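Long-range contact in putative oxidoreductase (Pseudomonas putida, PDB 3L6D), which is a putative oxidoreductase that probably binds NADP and resembles the NADPH-dependent reductive aminases: residues Arg241-Ala253 with Val265-Ala277. Residues are numbered along the deposited sequence; the frame is centred on the assembly and turned at random.
Sequences RLDVHADAFAHIA and VFDAVCQVVQRAA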
loop_
_atom_site.group_PDB
_atom_site.type_symbol
_atom_site.label_atom_id
_atom_site.label_comp_id
_atom_site.label_asym_id
_atom_site.label_seq_id
_atom_site.Cartn_x
_atom_site.Cartn_y
_atom_site.Cartn_z
ATOM N N ARG B 241 5.260 -18.792 -3.983
ATOM C CA ARG B 241 4.252 -19.519 -4.720
ATOM C C ARG B 241 2.851 -19.046 -4.465
ATOM O O ARG B 241 2.470 -18.796 -3.375
ATOM C CB ARG B 241 4.329 -21.007 -4.402
ATOM C CG ARG B 241 5.518 -21.676 -4.982
ATOM C CD ARG B 241 5.542 -23.143 -4.681
ATOM N NE ARG B 241 4.329 -23.810 -5.085
ATOM C CZ ARG B 241 4.299 -24.800 -5.948
ATOM N NH1 ARG B 241 5.419 -25.210 -6.505
ATOM N NH2 ARG B 241 3.156 -25.367 -6.259
ATOM N N LEU B 242 2.074 -18.975 -5.511
ATOM C CA LEU B 242 0.681 -18.601 -5.378
ATOM C C LEU B 242 -0.102 -19.591 -4.493
ATOM O O LEU B 242 -0.886 -19.147 -3.650
ATOM C CB LEU B 242 0.040 -18.420 -6.750
ATOM C CG LEU B 242 -1.330 -17.751 -6.762
ATOM C CD1 LEU B 242 -1.415 -16.803 -7.917
ATOM C CD2 LEU B 242 -2.429 -18.824 -6.833
ATOM N N ASP B 243 0.107 -20.898 -4.659
ATOM C CA ASP B 243 -0.671 -21.864 -3.874
ATOM C C ASP B 243 -0.380 -21.791 -2.382
ATOM O O ASP B 243 -1.288 -21.896 -1.586
ATOM C CB ASP B 243 -0.584 -23.321 -4.391
ATOM C CG ASP B 243 0.843 -23.854 -4.502
ATOM O OD1 ASP B 243 0.984 -24.905 -5.148
ATOM O OD2 ASP B 243 1.818 -23.266 -3.983
ATOM N N VAL B 244 0.890 -21.585 -2.039
ATOM C CA VAL B 244 1.329 -21.309 -0.667
ATOM C C VAL B 244 0.642 -20.064 -0.080
ATOM O O VAL B 244 0.165 -20.076 1.065
ATOM C CB VAL B 244 2.886 -21.154 -0.616
ATOM C CG1 VAL B 244 3.345 -20.767 0.773
ATOM C CG2 VAL B 244 3.559 -22.470 -1.072
ATOM N N HIS B 245 0.563 -18.998 -0.874
ATOM C CA HIS B 245 -0.165 -17.802 -0.446
ATOM C C HIS B 245 -1.642 -18.094 -0.261
ATOM O O HIS B 245 -2.237 -17.650 0.721
ATOM C CB HIS B 245 0.034 -16.622 -1.419
ATOM C CG HIS B 245 1.362 -15.935 -1.288
ATOM N ND1 HIS B 245 2.539 -16.500 -1.726
ATOM C CD2 HIS B 245 1.696 -14.725 -0.779
ATOM C CE1 HIS B 245 3.541 -15.668 -1.496
ATOM N NE2 HIS B 245 3.056 -14.581 -0.921
ATOM N N ALA B 246 -2.239 -18.849 -1.178
ATOM C CA ALA B 246 -3.657 -19.226 -1.021
ATOM C C ALA B 246 -3.892 -19.884 0.338
ATOM O O ALA B 246 -4.888 -19.574 1.031
ATOM C CB ALA B 246 -4.117 -20.126 -2.149
ATOM N N ASP B 247 -2.949 -20.746 0.729
ATOM C CA ASP B 247 -3.008 -21.497 2.013
ATOM C C ASP B 247 -2.954 -20.560 3.210
ATOM O O ASP B 247 -3.833 -20.596 4.078
ATOM C CB ASP B 247 -1.848 -22.498 2.127
ATOM C CG ASP B 247 -2.076 -23.757 1.296
ATOM O OD1 ASP B 247 -3.220 -23.939 0.815
ATOM O OD2 ASP B 247 -1.118 -24.563 1.135
ATOM N N ALA B 248 -1.913 -19.730 3.229
ATOM C CA ALA B 248 -1.759 -18.670 4.195
ATOM C C ALA B 248 -2.997 -17.764 4.275
ATOM O O ALA B 248 -3.431 -17.413 5.374
ATOM C CB ALA B 248 -0.525 -17.842 3.840
ATOM N N PHE B 249 -3.527 -17.334 3.120
ATOM C CA PHE B 249 -4.677 -16.413 3.121
ATOM C C PHE B 249 -5.909 -17.064 3.786
ATOM O O PHE B 249 -6.573 -16.436 4.603
ATOM C CB PHE B 249 -5.033 -15.921 1.706
ATOM C CG PHE B 249 -3.966 -15.030 1.047
ATOM C CD1 PHE B 249 -2.690 -14.903 1.579
ATOM C CD2 PHE B 249 -4.256 -14.350 -0.153
ATOM C CE1 PHE B 249 -1.705 -14.123 0.942
ATOM C CE2 PHE B 249 -3.285 -13.558 -0.781
ATOM C CZ PHE B 249 -2.001 -13.440 -0.223
ATOM N N ALA B 250 -6.208 -18.311 3.426
ATOM C CA ALA B 250 -7.313 -19.048 4.058
ATOM C C ALA B 250 -7.159 -19.170 5.584
ATOM O O ALA B 250 -8.160 -19.104 6.310
ATOM C CB ALA B 250 -7.492 -20.422 3.408
ATOM N N HIS B 251 -5.923 -19.338 6.067
ATOM C CA HIS B 251 -5.641 -19.435 7.502
ATOM C C HIS B 251 -5.948 -18.097 8.183
ATOM O O HIS B 251 -6.570 -18.062 9.263
ATOM C CB HIS B 251 -4.165 -19.802 7.766
ATOM C CG HIS B 251 -3.836 -21.268 7.616
ATOM N ND1 HIS B 251 -4.382 -22.253 8.414
ATOM C CD2 HIS B 251 -2.968 -21.904 6.788
ATOM C CE1 HIS B 251 -3.887 -23.431 8.070
ATOM N NE2 HIS B 251 -3.017 -23.245 7.094
ATOM N N ILE B 252 -5.494 -17.000 7.560
ATOM C CA ILE B 252 -5.766 -15.652 8.071
ATOM C C ILE B 252 -7.284 -15.423 8.111
ATOM O O ILE B 252 -7.812 -14.981 9.127
ATOM C CB ILE B 252 -5.037 -14.560 7.215
ATOM C CG1 ILE B 252 -3.532 -14.651 7.435
ATOM C CG2 ILE B 252 -5.535 -13.136 7.562
ATOM C CD1 ILE B 252 -2.701 -14.002 6.286
ATOM N N ALA B 253 -7.976 -15.784 7.023
ATOM C CA ALA B 253 -9.433 -15.576 6.908
ATOM C C ALA B 253 -10.203 -16.372 7.952
ATOM O O ALA B 253 -11.264 -15.948 8.411
ATOM C CB ALA B 253 -9.929 -15.903 5.516
ATOM N N VAL B 265 -13.346 -7.163 2.320
ATOM C CA VAL B 265 -12.240 -6.882 1.380
ATOM C C VAL B 265 -11.297 -8.063 1.397
ATOM O O VAL B 265 -10.974 -8.630 0.346
ATOM C CB VAL B 265 -11.498 -5.552 1.675
ATOM C CG1 VAL B 265 -10.430 -5.295 0.601
ATOM C CG2 VAL B 265 -12.471 -4.383 1.717
ATOM N N PHE B 266 -10.888 -8.484 2.599
ATOM C CA PHE B 266 -10.037 -9.692 2.673
ATOM C C PHE B 266 -10.668 -10.962 2.114
ATOM O O PHE B 266 -9.988 -11.770 1.475
ATOM C CB PHE B 266 -9.459 -9.955 4.079
ATOM C CG PHE B 266 -8.272 -10.853 4.041
ATOM C CD1 PHE B 266 -7.041 -10.387 3.531
ATOM C CD2 PHE B 266 -8.376 -12.187 4.397
ATOM C CE1 PHE B 266 -5.939 -11.228 3.453
ATOM C CE2 PHE B 266 -7.274 -13.024 4.315
ATOM C CZ PHE B 266 -6.052 -12.543 3.851
ATOM N N ASP B 267 -11.971 -11.119 2.317
ATOM C CA ASP B 267 -12.686 -12.257 1.728
ATOM C C ASP B 267 -12.542 -12.221 0.207
ATOM O O ASP B 267 -12.390 -13.261 -0.435
ATOM C CB ASP B 267 -14.173 -12.186 2.079
ATOM C CG ASP B 267 -14.455 -12.521 3.547
ATOM O OD1 ASP B 267 -13.551 -13.032 4.234
ATOM O OD2 ASP B 267 -15.595 -12.280 4.005
ATOM N N ALA B 268 -12.611 -11.012 -0.358
ATOM C CA ALA B 268 -12.588 -10.860 -1.803
ATOM C C ALA B 268 -11.182 -11.206 -2.300
ATOM O O ALA B 268 -11.011 -11.872 -3.327
ATOM C CB ALA B 268 -12.979 -9.442 -2.190
ATOM N N VAL B 269 -10.178 -10.751 -1.554
ATOM C CA VAL B 269 -8.785 -11.051 -1.860
ATOM C C VAL B 269 -8.546 -12.555 -1.846
ATOM O O VAL B 269 -7.855 -13.087 -2.718
ATOM C CB VAL B 269 -7.876 -10.370 -0.817
ATOM C CG1 VAL B 269 -6.433 -10.973 -0.849
ATOM C CG2 VAL B 269 -7.922 -8.859 -1.033
ATOM N N CYS B 270 -9.100 -13.241 -0.848
ATOM C CA CYS B 270 -9.023 -14.714 -0.801
ATOM C C CYS B 270 -9.668 -15.362 -2.013
ATOM O O CYS B 270 -9.091 -16.277 -2.609
ATOM C CB CYS B 270 -9.685 -15.262 0.462
ATOM S SG CYS B 270 -8.696 -14.956 1.872
ATOM N N GLN B 271 -10.853 -14.859 -2.376
ATOM C CA GLN B 271 -11.591 -15.314 -3.578
ATOM C C GLN B 271 -10.716 -15.231 -4.830
ATOM O O GLN B 271 -10.615 -16.188 -5.580
ATOM C CB GLN B 271 -12.912 -14.517 -3.759
ATOM C CG GLN B 271 -13.748 -14.910 -4.976
ATOM C CD GLN B 271 -15.042 -14.085 -5.151
ATOM O OE1 GLN B 271 -15.270 -13.074 -4.466
ATOM N NE2 GLN B 271 -15.889 -14.527 -6.082
ATOM N N VAL B 272 -10.080 -14.083 -5.043
ATOM C CA VAL B 272 -9.205 -13.872 -6.183
ATOM C C VAL B 272 -8.048 -14.883 -6.253
ATOM O O VAL B 272 -7.777 -15.464 -7.324
ATOM C CB VAL B 272 -8.650 -12.418 -6.191
ATOM C CG1 VAL B 272 -7.568 -12.247 -7.257
ATOM C CG2 VAL B 272 -9.786 -11.427 -6.458
ATOM N N VAL B 273 -7.358 -15.084 -5.136
ATOM C CA VAL B 273 -6.173 -15.948 -5.155
ATOM C C VAL B 273 -6.600 -17.428 -5.178
ATOM O O VAL B 273 -5.994 -18.248 -5.864
ATOM C CB VAL B 273 -5.237 -15.665 -3.967
ATOM C CG1 VAL B 273 -4.043 -16.519 -4.072
ATOM C CG2 VAL B 273 -4.761 -14.170 -3.968
ATOM N N GLN B 274 -7.643 -17.783 -4.440
ATOM C CA GLN B 274 -8.140 -19.173 -4.541
ATOM C C GLN B 274 -8.482 -19.441 -6.010
ATOM O O GLN B 274 -8.028 -20.427 -6.595
ATOM C CB GLN B 274 -9.332 -19.405 -3.605
ATOM C CG GLN B 274 -9.016 -19.295 -2.092
ATOM C CD GLN B 274 -8.227 -20.482 -1.526
ATOM O OE1 GLN B 274 -8.142 -21.543 -2.150
ATOM N NE2 GLN B 274 -7.659 -20.307 -0.331
ATOM N N ARG B 275 -9.221 -18.524 -6.639
ATOM C CA ARG B 275 -9.574 -18.697 -8.046
ATOM C C ARG B 275 -8.369 -18.776 -9.017
ATOM O O ARG B 275 -8.355 -19.633 -9.911
ATOM C CB ARG B 275 -10.556 -17.627 -8.509
ATOM C CG ARG B 275 -11.309 -18.041 -9.763
ATOM C CD ARG B 275 -12.026 -16.874 -10.354
ATOM N NE ARG B 275 -11.079 -15.936 -10.923
ATOM C CZ ARG B 275 -11.097 -15.529 -12.183
ATOM N NH1 ARG B 275 -12.037 -15.968 -13.003
ATOM N NH2 ARG B 275 -10.183 -14.660 -12.599
ATOM N N ALA B 276 -7.370 -17.908 -8.838
ATOM C CA ALA B 276 -6.114 -18.010 -9.589
ATOM C C ALA B 276 -5.493 -19.402 -9.407
ATOM O O ALA B 276 -5.003 -20.014 -10.381
ATOM C CB ALA B 276 -5.116 -16.916 -9.157
ATOM N N ALA B 277 -5.520 -19.898 -8.169
ATOM C CA ALA B 277 -5.038 -21.261 -7.874
ATOM C C ALA B 277 -5.819 -22.312 -8.672
ATOM O O ALA B 277 -5.221 -23.198 -9.280
ATOM C CB ALA B 277 -5.106 -21.549 -6.390
#
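CG of Phe249 is anti to its carbonyl carbon (chi1 -66°); CG of Phe266 is anti to its backbone N (chi1 -160°). These torsions bring both rings into the seam of an antiparallel helical hairpin, in the helical C-terminal domain, which belongs by sequence to the reductive aminase-like family. The axes of the segments 242-253 and 265-277 approach to 9.1 Å, at 146°. Phe249 is a knob in a hole formed by Phe266, Val269, Cys270 and Val273. Its CE2 lies 3.6 Å from CG2 of Val273, and the side chains are roughly perpendicular. The Phe249 ring also meets Phe184 of the second subunit, so the hairpin packs into the dimer interface. The Phe266 ring packs against Ile252 and Ala253. Its CE2 is 3.7 Å from CG2 of Ile252 and also touches CB of Ala253. The edge of the ring faces the backbone O of Phe249, 3.5 Å from CE2 of Phe266. An alanine in place of Phe266 would probably open a gap beside Ile252 and Ala253 and leave Phe249 without one wall of its hole. Cys270 SG lies 3.8 Å from CB of Phe249 and also touches CB of Ala253. At the other end, Leu242 and Val273 run alongside each other, pointing opposite ways. CD1 of Leu242 reaches CB of Ala276, and its CD2 lies 3.5 Å from the backbone N of Ala277. Gln274 lies along the flank, its NE2 3.7 Å from CB of Ala250.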